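Local atomic coordinates of putative archaeal ammonia monooxygenase subunit B (Candidatus Nitrosocaldus yellowstonii, PDB entry 4O65), a protein that is the copper-binding cupredoxin-domain part of a membrane enzyme that probably oxidises ammonia as a monooxygenase. Residues A[40-43]-A[44-47]. Sequence-based numbering, arbitrary orientation.
Sequences LETL and KQVD
L43 and K44 meet at the middle of the short helix 40-47, where K44 donates and L43 accepts in two of the i to i+4 backbone bonds of the helix. The amide of K44 reaches back to L40 O at 3.1 Å, and the amide of D47 reaches L43 O at 2.9 Å with an N-H...O angle of 160°, the straightest of the set. Between them V46 N bonds T42 O, while Q45 N makes weak bonds to both E41 O and T42 O.

The side chain of L43 sets off away from the following turn, though its CB still lies 3.3 Å from K44 N; its further contacts are with K27 and T153. The side chain of K44 begins by running back along the helix. With CG beside the backbone N (chi1 -62°), its first methylenes pass the carbonyl end of the preceding turn, CG lying 3.4 Å from L40 O; the extended chain then carries NZ away from the backbone. The one side-chain to side-chain contact across the two segments is between T42 and Q45. Q45, extended beyond CG, crosses T42 at a slant and lays its amide oxygen beside it, with OE1 3.5 Å from T42 CA and 3.7 Å from the methyl CG2. That is a van der Waals touch; the T42 hydroxyl instead hydrogen-bonds N37, just ahead of the helix. T42 O also has V46 CG2 next to it at 3.6 Å. The carboxylate of D47 comes back beside L43 O, with OD1 3.4 Å from it; these two acceptors do not bond. OD1 is held by a salt bridge to K27 NZ, whose positive charge may offset the closeness of the oxygens.

Away from the copper site of H126 and H128, this helix packs against helix 27-35 of the same chain: T42 and Q45 touch F35, V46 rests on F30, and L43 meets K27. R56, in the loop leading to strand 59-68, lies against V46, while T153 and E154, past the last strand 137-149, touch L43 and L40.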
loop_
_atom_site.group_PDB
_atom_site.type_symbol
_atom_site.label_atom_id
_atom_site.label_comp_id
_atom_site.label_asym_id
_atom_site.label_seq_id
_atom_site.Cartn_x
_atom_site.Cartn_y
_atom_site.Cartn_z
ATOM N N LEU A 40 -13.154 0.101 -16.924
ATOM C CA LEU A 40 -13.437 -0.191 -15.492
ATOM C C LEU A 40 -13.783 -1.655 -15.213
ATOM O O LEU A 40 -13.376 -2.241 -14.187
ATOM C CB LEU A 40 -14.598 0.724 -15.015
ATOM C CG LEU A 40 -14.252 2.235 -14.926
ATOM C CD1 LEU A 40 -15.567 2.978 -14.593
ATOM C CD2 LEU A 40 -13.102 2.560 -13.928
ATOM N N GLU A 41 -14.548 -2.285 -16.119
ATOM C CA GLU A 41 -14.914 -3.693 -15.948
ATOM C C GLU A 41 -13.714 -4.625 -15.967
ATOM O O GLU A 41 -13.648 -5.599 -15.205
ATOM C CB GLU A 41 -15.849 -4.126 -17.090
ATOM C CG GLU A 41 -17.111 -4.818 -16.633
ATOM C CD GLU A 41 -18.148 -4.807 -17.754
ATOM O OE1 GLU A 41 -17.788 -5.117 -18.907
ATOM O OE2 GLU A 41 -19.306 -4.489 -17.478
ATOM N N THR A 42 -12.755 -4.311 -16.825
ATOM C CA THR A 42 -11.566 -5.142 -16.916
ATOM C C THR A 42 -10.642 -4.906 -15.691
ATOM O O THR A 42 -9.971 -5.820 -15.216
ATOM C CB THR A 42 -10.855 -4.820 -18.212
ATOM O OG1 THR A 42 -11.851 -4.913 -19.295
ATOM C CG2 THR A 42 -9.776 -5.801 -18.437
ATOM N N LEU A 43 -10.616 -3.688 -15.210
ATOM C CA LEU A 43 -9.847 -3.398 -13.966
ATOM C C LEU A 43 -10.427 -4.227 -12.792
ATOM O O LEU A 43 -9.672 -4.674 -11.889
ATOM C CB LEU A 43 -9.860 -1.880 -13.727
ATOM C CG LEU A 43 -9.120 -0.987 -14.724
ATOM C CD1 LEU A 43 -9.356 0.507 -14.406
ATOM C CD2 LEU A 43 -7.607 -1.267 -14.859
ATOM N N LYS A 44 -11.739 -4.433 -12.757
ATOM C CA LYS A 44 -12.322 -5.378 -11.772
ATOM C C LYS A 44 -11.909 -6.842 -11.932
ATOM O O LYS A 44 -11.763 -7.550 -10.949
ATOM C CB LYS A 44 -13.861 -5.263 -11.747
ATOM C CG LYS A 44 -14.307 -3.874 -11.312
ATOM C CD LYS A 44 -15.816 -3.786 -11.301
ATOM C CE LYS A 44 -16.266 -2.659 -10.367
ATOM N NZ LYS A 44 -17.694 -2.274 -10.630
ATOM N N GLN A 45 -11.636 -7.282 -13.158
ATOM C CA GLN A 45 -11.112 -8.614 -13.373
ATOM C C GLN A 45 -9.668 -8.688 -12.813
ATOM O O GLN A 45 -9.261 -9.746 -12.326
ATOM C CB GLN A 45 -11.062 -8.964 -14.843
ATOM C CG GLN A 45 -12.456 -8.996 -15.474
ATOM C CD GLN A 45 -12.368 -9.348 -16.939
ATOM O OE1 GLN A 45 -12.304 -8.475 -17.787
ATOM N NE2 GLN A 45 -12.279 -10.634 -17.226
ATOM N N VAL A 46 -8.927 -7.605 -12.958
ATOM C CA VAL A 46 -7.541 -7.596 -12.397
ATOM C C VAL A 46 -7.691 -7.655 -10.855
ATOM O O VAL A 46 -6.994 -8.446 -10.128
ATOM C CB VAL A 46 -6.774 -6.323 -12.801
ATOM C CG1 VAL A 46 -5.444 -6.243 -12.021
ATOM C CG2 VAL A 46 -6.507 -6.325 -14.314
ATOM N N ASP A 47 -8.594 -6.833 -10.332
ATOM C CA ASP A 47 -8.799 -6.825 -8.847
ATOM C C ASP A 47 -9.127 -8.200 -8.301
ATOM O O ASP A 47 -8.688 -8.559 -7.163
ATOM C CB ASP A 47 -9.951 -5.883 -8.405
ATOM C CG ASP A 47 -9.675 -4.439 -8.659
ATOM O OD1 ASP A 47 -8.523 -4.022 -8.809
ATOM O OD2 ASP A 47 -10.671 -3.689 -8.718
#